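Local coordinates for protein 2-dehydro-3-deoxy-d-gluconate/2-dehydro-3-deoxy-phosphogluconate aldolase (Picrophilus torridus, PDB 4UXD) that is an aldolase of the dihydrodipicolinate synthetase family, built on a parallel beta/alpha barrel with added C-terminal helices and assembled from four chains, at residues I42-K52 against D81-S90; D209-E217 against Y241-E252. One frame throughout, in Å; residues are numbered along the deposited sequence.

Interaction 1: residues I42-K52 against D81-S90; sequences IDYNATNILIK and DFLKFVRENS
F85 enters helix 44-52 as a knob, its ring set in the hole made by Y44, T47, N48 and I51. The two helices, neighbours on the outside of the beta/alpha barrel, run in roughly the same direction, crossing at -44°.

Aromatic contacts dominate. Y44 turns an edge to one face of F85, ring centroids 5.0 Å apart, and its CB makes a CH-pi contact over the ring. N89 ND2 lies above the opposite face, held there by its bond to F85 O (2.9 Å).

Apolar contacts extend this core. F82, its CG anti to the backbone N (chi1 -171°), reaches I42, whose CG2 comes within 3.7 Å of F82 CD1. At the other end, I51 CG2 packs on S90 CB (3.6 Å), while S90 OG is hydrogen-bonded to E55.

T47 and N48 bond locally or to water. T47 OG1, at the edge of the F82 ring, is hydrogen-bonded to D43 O, which also accepts the hydrogen bond of T47 N. N48 ND2 donates to a water (3.0 Å), which in turn donates weakly to N89 OD1.

Ring packing thus holds the helices together, while the polar link between N48 and N89 runs through a water and is weak at N89.

Interaction 2: residues D209-E217 against Y241-E252; sequences DDLLFTSLE and YKNNREMALKIE
F213 of helix 212-217 fits as a knob into the hole formed by R245, A248, L249 and E252. The contact joins a helix of the beta/alpha barrel to the long helix 245-264, one of the C-terminal helices that follow the barrel; helices 212-217 and 245-252 run roughly antiparallel, at 150°.

The tight part surrounds the F213 ring and the E252 carboxylate. L249 CB lies over one face of the ring in a CH-pi contact, 3.8 Å from the centroid, while A248 CB meets it obliquely. R245 contributes backbone as well as side chain, its O lying 3.3 Å from F213 CE1. Alongside, E252 bends at chi2 (79°), carrying its carboxylate to the start of helix 212-217. There OE2 accepts the F213 N-H at 3.0 Å, in a bond that is nearly straight at the hydrogen (158°). The backbone carbonyls of D209 and D210 also crowd this carboxylate, D209 O standing 2.8 Å from E252 OE1. These are acceptors facing acceptors, and they would probably raise the group's affinity for a proton, whereas the helix start would act the other way.

Packing is looser toward the exposed R245. Its charged end does not reach the E217 carboxylate, whose modelled position, too close to the F213 ring, is doubtful. This flank meets the second subunit: E217 of that chain packs on L249, and like charges come close, R245 to its R245 and E217 to its E217.

Y241 extends the packed part along L216 and E217. Its ring stands almost perpendicular to that of F213, which approaches its edge with CE1, while L216 CD1 covers one of its faces. The phenol then reaches past L216 to the backbone beyond, bringing Y241 OH to 3.3 Å from E217 CA.

How the interactions relate
From the N terminus, the chain passes strand 27-31 and forms helix 44-56; after strand 61-63 it returns as helix 76-88, where interaction 1 closes a loop of 28 residues. The barrel strands from 95-97 to 203-206 then follow before 209-217 opens interaction 2. That contact closes a 23-residue loop that contains strand 222-224 and helix 233-240. The two loops are in series, neither nested nor crossed, and the contacts do not touch, their centres being 30 Å apart. Interaction 1 joins two early helices of the barrel wall, whereas interaction 2 ties a late barrel helix to the C-terminal helix 245-264 and borders another subunit.

Interaction 1: residues I42-K52 against D81-S90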
loop_
_atom_site.group_PDB
_atom_site.type_symbol
_atom_site.label_atom_id
_atom_site.label_comp_id
_atom_site.label_asym_id
_atom_site.label_seq_id
_atom_site.Cartn_x
_atom_site.Cartn_y
_atom_site.Cartn_z
ATOM N N ILE A 42 -9.815 32.631 -10.167
ATOM C CA ILE A 42 -9.734 33.178 -8.827
ATOM C C ILE A 42 -10.652 34.391 -8.667
ATOM O O ILE A 42 -10.564 35.368 -9.416
ATOM C CB ILE A 42 -8.299 33.561 -8.458
ATOM C CG1 ILE A 42 -7.403 32.332 -8.557
ATOM C CG2 ILE A 42 -8.250 34.153 -7.036
ATOM C CD1 ILE A 42 -5.967 32.550 -8.125
ATOM N N ASP A 43 -11.532 34.289 -7.675
ATOM C CA ASP A 43 -12.473 35.334 -7.309
ATOM C C ASP A 43 -11.865 36.195 -6.206
ATOM O O ASP A 43 -11.938 35.850 -5.027
ATOM C CB ASP A 43 -13.800 34.703 -6.863
ATOM C CG ASP A 43 -14.829 35.729 -6.409
ATOM O OD1 ASP A 43 -14.562 36.942 -6.491
ATOM O OD2 ASP A 43 -15.918 35.309 -5.974
ATOM N N TYR A 44 -11.274 37.321 -6.598
ATOM C CA TYR A 44 -10.492 38.134 -5.672
ATOM C C TYR A 44 -11.364 38.899 -4.691
ATOM O O TYR A 44 -10.919 39.271 -3.614
ATOM C CB TYR A 44 -9.584 39.089 -6.455
ATOM C CG TYR A 44 -8.375 38.373 -7.017
ATOM C CD1 TYR A 44 -7.314 38.038 -6.198
ATOM C CD2 TYR A 44 -8.316 37.999 -8.349
ATOM C CE1 TYR A 44 -6.218 37.373 -6.695
ATOM C CE2 TYR A 44 -7.229 37.327 -8.851
ATOM C CZ TYR A 44 -6.176 37.019 -8.015
ATOM O OH TYR A 44 -5.067 36.357 -8.494
ATOM N N ASN A 45 -12.620 39.103 -5.043
ATOM C CA ASN A 45 -13.551 39.672 -4.089
ATOM C C ASN A 45 -13.854 38.687 -2.947
ATOM O O ASN A 45 -13.853 39.069 -1.768
ATOM C CB ASN A 45 -14.842 40.091 -4.786
ATOM C CG ASN A 45 -15.675 41.024 -3.938
ATOM O OD1 ASN A 45 -15.146 41.912 -3.261
ATOM N ND2 ASN A 45 -16.981 40.812 -3.946
ATOM N N ALA A 46 -14.114 37.425 -3.286
ATOM C CA ALA A 46 -14.330 36.398 -2.254
ATOM C C ALA A 46 -13.062 36.168 -1.419
ATOM O O ALA A 46 -13.143 35.976 -0.206
ATOM C CB ALA A 46 -14.790 35.099 -2.875
ATOM N N THR A 47 -11.899 36.212 -2.063
ATOM C CA THR A 47 -10.630 36.098 -1.353
ATOM C C THR A 47 -10.542 37.161 -0.257
ATOM O O THR A 47 -9.941 36.938 0.791
ATOM C CB THR A 47 -9.432 36.243 -2.315
ATOM O OG1 THR A 47 -9.526 35.256 -3.339
ATOM C CG2 THR A 47 -8.102 36.080 -1.591
ATOM N N ASN A 48 -11.137 38.321 -0.508
ATOM C CA ASN A 48 -11.162 39.397 0.477
ATOM C C ASN A 48 -12.148 39.064 1.597
ATOM O O ASN A 48 -11.870 39.260 2.776
ATOM C CB ASN A 48 -11.528 40.726 -0.187
ATOM C CG ASN A 48 -11.081 41.922 0.628
ATOM O OD1 ASN A 48 -11.837 42.449 1.445
ATOM N ND2 ASN A 48 -9.843 42.358 0.413
ATOM N N ILE A 49 -13.303 38.543 1.214
ATOM C CA ILE A 49 -14.302 38.133 2.181
ATOM C C ILE A 49 -13.682 37.149 3.150
ATOM O O ILE A 49 -13.951 37.198 4.344
ATOM C CB ILE A 49 -15.519 37.520 1.477
ATOM C CG1 ILE A 49 -16.337 38.654 0.846
ATOM C CG2 ILE A 49 -16.377 36.719 2.450
ATOM C CD1 ILE A 49 -17.282 38.226 -0.263
ATOM N N LEU A 50 -12.814 36.292 2.613
ATOM C CA LEU A 50 -12.142 35.250 3.375
ATOM C C LEU A 50 -11.070 35.809 4.305
ATOM O O LEU A 50 -10.988 35.431 5.485
ATOM C CB LEU A 50 -11.513 34.229 2.420
ATOM C CG LEU A 50 -10.618 33.169 3.077
ATOM C CD1 LEU A 50 -11.384 32.422 4.155
ATOM C CD2 LEU A 50 -10.060 32.199 2.041
ATOM N N ILE A 51 -10.228 36.675 3.756
ATOM C CA ILE A 51 -9.204 37.363 4.533
ATOM C C ILE A 51 -9.816 38.109 5.715
ATOM O O ILE A 51 -9.225 38.172 6.785
ATOM C CB ILE A 51 -8.424 38.363 3.657
ATOM C CG1 ILE A 51 -7.538 37.613 2.669
ATOM C CG2 ILE A 51 -7.554 39.286 4.504
ATOM C CD1 ILE A 51 -7.094 38.439 1.507
ATOM N N LYS A 52 -10.997 38.687 5.519
ATOM C CA LYS A 52 -11.622 39.475 6.574
ATOM C C LYS A 52 -12.276 38.564 7.612
ATOM O O LYS A 52 -12.377 38.929 8.789
ATOM C CB LYS A 52 -12.643 40.456 5.988
ATOM C CG LYS A 52 -12.025 41.583 5.146
ATOM C CD LYS A 52 -10.951 42.363 5.898
ATOM C CE LYS A 52 -10.748 43.765 5.312
ATOM N NZ LYS A 52 -10.216 43.784 3.916
ATOM N N ASP A 81 0.121 36.148 -8.727
ATOM C CA ASP A 81 -0.901 37.173 -8.589
ATOM C C ASP A 81 -1.640 37.011 -7.265
ATOM O O ASP A 81 -1.870 37.993 -6.562
ATOM C CB ASP A 81 -1.872 37.135 -9.775
ATOM C CG ASP A 81 -1.250 37.690 -11.062
ATOM O OD1 ASP A 81 -0.235 38.438 -10.986
ATOM O OD2 ASP A 81 -1.781 37.373 -12.148
ATOM N N PHE A 82 -1.967 35.774 -6.894
ATOM C CA PHE A 82 -2.724 35.531 -5.657
ATOM C C PHE A 82 -1.912 35.877 -4.395
ATOM O O PHE A 82 -2.435 36.469 -3.453
ATOM C CB PHE A 82 -3.178 34.083 -5.616
ATOM C CG PHE A 82 -4.137 33.765 -4.512
ATOM C CD1 PHE A 82 -5.481 34.092 -4.623
ATOM C CD2 PHE A 82 -3.708 33.091 -3.383
ATOM C CE1 PHE A 82 -6.373 33.773 -3.617
ATOM C CE2 PHE A 82 -4.599 32.764 -2.374
ATOM C CZ PHE A 82 -5.932 33.105 -2.491
ATOM N N LEU A 83 -0.637 35.509 -4.376
ATOM C CA LEU A 83 0.230 35.867 -3.258
ATOM C C LEU A 83 0.287 37.394 -3.113
ATOM O O LEU A 83 0.331 37.926 -2.006
ATOM C CB LEU A 83 1.637 35.298 -3.453
ATOM C CG LEU A 83 1.788 33.779 -3.545
ATOM C CD1 LEU A 83 3.261 33.399 -3.561
ATOM C CD2 LEU A 83 1.074 33.057 -2.408
ATOM N N LYS A 84 0.279 38.101 -4.239
ATOM C CA LYS A 84 0.294 39.547 -4.199
ATOM C C LYS A 84 -0.996 40.079 -3.568
ATOM O O LYS A 84 -0.959 40.933 -2.688
ATOM C CB LYS A 84 0.481 40.120 -5.606
ATOM C CG LYS A 84 1.273 41.424 -5.643
ATOM C CD LYS A 84 1.455 41.933 -7.056
ATOM C CE LYS A 84 0.152 42.503 -7.609
ATOM N NZ LYS A 84 0.313 43.139 -8.949
ATOM N N PHE A 85 -2.134 39.562 -4.004
ATOM C CA PHE A 85 -3.402 40.056 -3.505
ATOM C C PHE A 85 -3.448 39.888 -2.003
ATOM O O PHE A 85 -3.690 40.843 -1.266
ATOM C CB PHE A 85 -4.575 39.332 -4.162
ATOM C CG PHE A 85 -5.928 39.811 -3.695
ATOM C CD1 PHE A 85 -6.499 40.961 -4.230
ATOM C CD2 PHE A 85 -6.638 39.104 -2.736
ATOM C CE1 PHE A 85 -7.758 41.403 -3.805
ATOM C CE2 PHE A 85 -7.901 39.539 -2.314
ATOM C CZ PHE A 85 -8.448 40.696 -2.849
ATOM N N VAL A 86 -3.165 38.675 -1.552
ATOM C CA VAL A 86 -3.228 38.357 -0.138
ATOM C C VAL A 86 -2.264 39.229 0.660
ATOM O O VAL A 86 -2.611 39.705 1.739
ATOM C CB VAL A 86 -2.926 36.868 0.084
ATOM C CG1 VAL A 86 -2.797 36.543 1.561
ATOM C CG2 VAL A 86 -4.020 36.034 -0.575
ATOM N N ARG A 87 -1.061 39.434 0.127
ATOM C CA ARG A 87 -0.072 40.273 0.796
ATOM C C ARG A 87 -0.535 41.717 0.837
ATOM O O ARG A 87 -0.176 42.449 1.750
ATOM C CB ARG A 87 1.303 40.181 0.108
ATOM C CG ARG A 87 2.332 41.259 0.527
ATOM C CD ARG A 87 2.900 41.107 1.953
ATOM N NE ARG A 87 1.888 41.123 3.012
ATOM C CZ ARG A 87 2.094 40.694 4.254
ATOM N NH1 ARG A 87 3.281 40.224 4.625
ATOM N NH2 ARG A 87 1.107 40.722 5.132
ATOM N N GLU A 88 -1.338 42.118 -0.145
ATOM C CA GLU A 88 -1.743 43.509 -0.263
ATOM C C GLU A 88 -3.063 43.827 0.428
ATOM O O GLU A 88 -3.468 44.994 0.489
ATOM C CB GLU A 88 -1.849 43.900 -1.733
ATOM C CG GLU A 88 -0.534 44.279 -2.361
ATOM C CD GLU A 88 -0.689 44.628 -3.823
ATOM O OE1 GLU A 88 -1.835 44.579 -4.331
ATOM O OE2 GLU A 88 0.335 44.950 -4.460
ATOM N N ASN A 89 -3.734 42.812 0.954
ATOM C CA ASN A 89 -5.037 43.037 1.562
ATOM C C ASN A 89 -5.129 42.491 2.967
ATOM O O ASN A 89 -6.215 42.310 3.514
ATOM C CB ASN A 89 -6.113 42.453 0.669
ATOM C CG ASN A 89 -6.299 43.274 -0.593
ATOM O OD1 ASN A 89 -6.931 44.326 -0.568
ATOM N ND2 ASN A 89 -5.719 42.815 -1.693
ATOM N N SER A 90 -3.966 42.283 3.562
ATOM C CA SER A 90 -3.872 41.862 4.947
ATOM C C SER A 90 -2.484 42.161 5.482
ATOM O O SER A 90 -1.501 42.043 4.757
ATOM C CB SER A 90 -4.168 40.367 5.087
ATOM O OG SER A 90 -3.853 39.913 6.395
HETATM O O HOH W 1 -9.286 44.987 1.722
#

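Interaction 2: residues D209-E217 against Y241-E252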
loop_
_atom_site.group_PDB
_atom_site.type_symbol
_atom_site.label_atom_id
_atom_site.label_comp_id
_atom_site.label_asym_id
_atom_site.label_seq_id
_atom_site.Cartn_x
_atom_site.Cartn_y
_atom_site.Cartn_z
ATOM N N ASP A 209 -6.562 18.955 11.818
ATOM C CA ASP A 209 -7.339 19.680 12.816
ATOM C C ASP A 209 -7.785 18.815 13.994
ATOM O O ASP A 209 -7.809 19.271 15.137
ATOM C CB ASP A 209 -8.573 20.300 12.159
ATOM C CG ASP A 209 -8.238 21.096 10.905
ATOM O OD1 ASP A 209 -7.264 20.753 10.197
ATOM O OD2 ASP A 209 -8.964 22.071 10.628
ATOM N N ASP A 210 -8.149 17.569 13.731
ATOM C CA ASP A 210 -8.635 16.731 14.823
ATOM C C ASP A 210 -7.507 16.279 15.756
ATOM O O ASP A 210 -7.764 15.826 16.870
ATOM C CB ASP A 210 -9.408 15.523 14.282
ATOM C CG ASP A 210 -8.716 14.838 13.134
ATOM O OD1 ASP A 210 -7.897 15.477 12.434
ATOM O OD2 ASP A 210 -9.025 13.641 12.929
ATOM N N LEU A 211 -6.263 16.443 15.320
ATOM C CA LEU A 211 -5.116 15.988 16.081
ATOM C C LEU A 211 -4.431 17.111 16.872
ATOM O O LEU A 211 -3.451 16.869 17.602
ATOM C CB LEU A 211 -4.102 15.330 15.152
ATOM C CG LEU A 211 -4.551 14.127 14.324
ATOM C CD1 LEU A 211 -3.307 13.433 13.789
ATOM C CD2 LEU A 211 -5.405 13.146 15.094
ATOM N N LEU A 212 -4.954 18.324 16.746
ATOM C CA LEU A 212 -4.339 19.496 17.366
ATOM C C LEU A 212 -4.166 19.344 18.878
ATOM O O LEU A 212 -3.109 19.662 19.421
ATOM C CB LEU A 212 -5.171 20.751 17.070
ATOM C CG LEU A 212 -4.601 22.073 17.596
ATOM C CD1 LEU A 212 -3.147 22.301 17.132
ATOM C CD2 LEU A 212 -5.480 23.234 17.150
ATOM N N PHE A 213 -5.194 18.852 19.562
ATOM C CA PHE A 213 -5.113 18.765 21.016
ATOM C C PHE A 213 -4.012 17.790 21.445
ATOM O O PHE A 213 -3.159 18.136 22.257
ATOM C CB PHE A 213 -6.455 18.357 21.617
ATOM C CG PHE A 213 -6.447 18.329 23.114
ATOM C CD1 PHE A 213 -6.547 19.504 23.842
ATOM C CD2 PHE A 213 -6.326 17.130 23.794
ATOM C CE1 PHE A 213 -6.532 19.481 25.229
ATOM C CE2 PHE A 213 -6.313 17.104 25.171
ATOM C CZ PHE A 213 -6.412 18.281 25.892
ATOM N N THR A 214 -4.015 16.585 20.882
ATOM C CA THR A 214 -2.924 15.639 21.107
ATOM C C THR A 214 -1.562 16.279 20.789
ATOM O O THR A 214 -0.599 16.107 21.537
ATOM C CB THR A 214 -3.117 14.351 20.253
ATOM O OG1 THR A 214 -4.314 13.678 20.660
ATOM C CG2 THR A 214 -1.921 13.386 20.383
ATOM N N SER A 215 -1.490 17.035 19.694
ATOM C CA SER A 215 -0.222 17.605 19.254
ATOM C C SER A 215 0.270 18.680 20.217
ATOM O O SER A 215 1.470 18.774 20.495
ATOM C CB SER A 215 -0.347 18.188 17.847
ATOM O OG SER A 215 -0.768 17.213 16.919
ATOM N N LEU A 216 -0.643 19.495 20.726
ATOM C CA LEU A 216 -0.262 20.484 21.726
ATOM C C LEU A 216 0.228 19.756 22.985
ATOM O O LEU A 216 1.243 20.129 23.575
ATOM C CB LEU A 216 -1.428 21.432 22.065
ATOM C CG LEU A 216 -2.001 22.338 20.972
ATOM C CD1 LEU A 216 -2.956 23.383 21.572
ATOM C CD2 LEU A 216 -0.914 23.019 20.140
ATOM N N GLU A 217 -0.478 18.701 23.387
ATOM C CA GLU A 217 -0.089 17.957 24.593
ATOM C C GLU A 217 1.345 17.468 24.495
ATOM O O GLU A 217 2.039 17.382 25.492
ATOM C CB GLU A 217 -1.008 16.767 24.824
ATOM C CG GLU A 217 -2.300 17.069 25.529
ATOM C CD GLU A 217 -3.084 15.794 25.796
ATOM O OE1 GLU A 217 -2.648 14.723 25.313
ATOM O OE2 GLU A 217 -4.114 15.850 26.504
ATOM N N TYR A 241 -6.827 26.187 25.527
ATOM C CA TYR A 241 -5.863 25.179 25.982
ATOM C C TYR A 241 -4.946 25.677 27.104
ATOM O O TYR A 241 -4.489 24.894 27.938
ATOM C CB TYR A 241 -5.015 24.707 24.789
ATOM C CG TYR A 241 -3.977 23.656 25.129
ATOM C CD1 TYR A 241 -4.342 22.332 25.332
ATOM C CD2 TYR A 241 -2.636 23.984 25.237
ATOM C CE1 TYR A 241 -3.405 21.372 25.643
ATOM C CE2 TYR A 241 -1.689 23.025 25.552
ATOM C CZ TYR A 241 -2.077 21.720 25.751
ATOM O OH TYR A 241 -1.137 20.753 26.058
ATOM N N LYS A 242 -4.698 26.986 27.118
ATOM C CA LYS A 242 -3.759 27.609 28.051
ATOM C C LYS A 242 -4.143 27.390 29.510
ATOM O O LYS A 242 -3.377 26.814 30.283
ATOM C CB LYS A 242 -3.664 29.114 27.774
ATOM C CG LYS A 242 -3.450 29.480 26.304
ATOM C CD LYS A 242 -2.361 28.632 25.671
ATOM C CE LYS A 242 -2.127 29.007 24.225
ATOM N NZ LYS A 242 -1.506 27.867 23.497
ATOM N N ASN A 243 -5.336 27.850 29.870
ATOM C CA ASN A 243 -5.802 27.811 31.252
ATOM C C ASN A 243 -6.786 26.670 31.511
ATOM O O ASN A 243 -6.857 26.160 32.629
ATOM C CB ASN A 243 -6.438 29.160 31.630
ATOM C CG ASN A 243 -7.342 29.720 30.533
ATOM O OD1 ASN A 243 -8.167 29.002 29.956
ATOM N ND2 ASN A 243 -7.179 31.012 30.234
ATOM N N ASN A 244 -7.532 26.266 30.483
ATOM C CA ASN A 244 -8.520 25.198 30.625
ATOM C C ASN A 244 -8.284 24.061 29.630
ATOM O O ASN A 244 -8.793 24.076 28.510
ATOM C CB ASN A 244 -9.935 25.759 30.460
ATOM C CG ASN A 244 -11.001 24.817 30.991
ATOM O OD1 ASN A 244 -10.726 23.652 31.286
ATOM N ND2 ASN A 244 -12.231 25.315 31.105
ATOM N N ARG A 245 -7.520 23.071 30.070
ATOM C CA ARG A 245 -7.095 21.965 29.228
ATOM C C ARG A 245 -8.270 21.099 28.776
ATOM O O ARG A 245 -8.464 20.877 27.577
ATOM C CB ARG A 245 -6.087 21.110 29.985
ATOM C CG ARG A 245 -5.229 20.218 29.130
ATOM C CD ARG A 245 -4.530 19.184 30.008
ATOM N NE ARG A 245 -5.477 18.254 30.634
ATOM C CZ ARG A 245 -5.423 17.829 31.901
ATOM N NH1 ARG A 245 -4.464 18.237 32.733
ATOM N NH2 ARG A 245 -6.341 16.978 32.347
ATOM N N GLU A 246 -9.048 20.607 29.735
ATOM C CA GLU A 246 -10.218 19.789 29.431
ATOM C C GLU A 246 -11.185 20.516 28.481
ATOM O O GLU A 246 -11.854 19.874 27.670
ATOM C CB GLU A 246 -10.950 19.400 30.722
ATOM C CG GLU A 246 -11.597 20.597 31.426
ATOM C CD GLU A 246 -12.484 20.207 32.591
ATOM O OE1 GLU A 246 -12.910 19.034 32.662
ATOM O OE2 GLU A 246 -12.764 21.082 33.442
ATOM N N MET A 247 -11.260 21.846 28.589
ATOM C CA MET A 247 -12.166 22.647 27.749
ATOM C C MET A 247 -11.745 22.646 26.283
ATOM O O MET A 247 -12.576 22.472 25.390
ATOM C CB MET A 247 -12.235 24.088 28.258
ATOM C CG MET A 247 -12.824 25.112 27.279
ATOM S SD MET A 247 -14.497 24.768 26.660
ATOM C CE MET A 247 -14.952 26.414 26.079
ATOM N N ALA A 248 -10.457 22.862 26.041
ATOM C CA ALA A 248 -9.908 22.720 24.701
ATOM C C ALA A 248 -10.275 21.353 24.124
ATOM O O ALA A 248 -10.753 21.260 22.994
ATOM C CB ALA A 248 -8.397 22.900 24.720
ATOM N N LEU A 249 -10.062 20.304 24.911
ATOM C CA LEU A 249 -10.366 18.943 24.484
ATOM C C LEU A 249 -11.834 18.770 24.104
ATOM O O LEU A 249 -12.156 18.019 23.181
ATOM C CB LEU A 249 -10.001 17.942 25.586
ATOM C CG LEU A 249 -10.375 16.481 25.327
ATOM C CD1 LEU A 249 -9.760 15.954 24.046
ATOM C CD2 LEU A 249 -9.975 15.619 26.502
ATOM N N LYS A 250 -12.716 19.455 24.825
ATOM C CA LYS A 250 -14.148 19.346 24.583
ATOM C C LYS A 250 -14.484 19.965 23.229
ATOM O O LYS A 250 -15.264 19.405 22.451
ATOM C CB LYS A 250 -14.944 20.021 25.699
ATOM C CG LYS A 250 -16.450 19.872 25.556
ATOM C CD LYS A 250 -17.209 20.562 26.679
ATOM C CE LYS A 250 -16.933 22.069 26.738
ATOM N NZ LYS A 250 -17.281 22.791 25.473
ATOM N N ILE A 251 -13.882 21.125 22.965
ATOM C CA ILE A 251 -14.014 21.805 21.681
ATOM C C ILE A 251 -13.562 20.869 20.562
ATOM O O ILE A 251 -14.241 20.712 19.545
ATOM C CB ILE A 251 -13.188 23.131 21.646
ATOM C CG1 ILE A 251 -13.778 24.159 22.616
ATOM C CG2 ILE A 251 -13.158 23.732 20.238
ATOM C CD1 ILE A 251 -12.879 25.376 22.872
ATOM N N GLU A 252 -12.417 20.236 20.758
ATOM C CA GLU A 252 -11.880 19.310 19.771
ATOM C C GLU A 252 -12.860 18.171 19.477
ATOM O O GLU A 252 -13.041 17.784 18.323
ATOM C CB GLU A 252 -10.546 18.735 20.260
ATOM C CG GLU A 252 -9.851 17.773 19.289
ATOM C CD GLU A 252 -9.118 18.482 18.154
ATOM O OE1 GLU A 252 -9.775 18.841 17.155
ATOM O OE2 GLU A 252 -7.885 18.667 18.262
#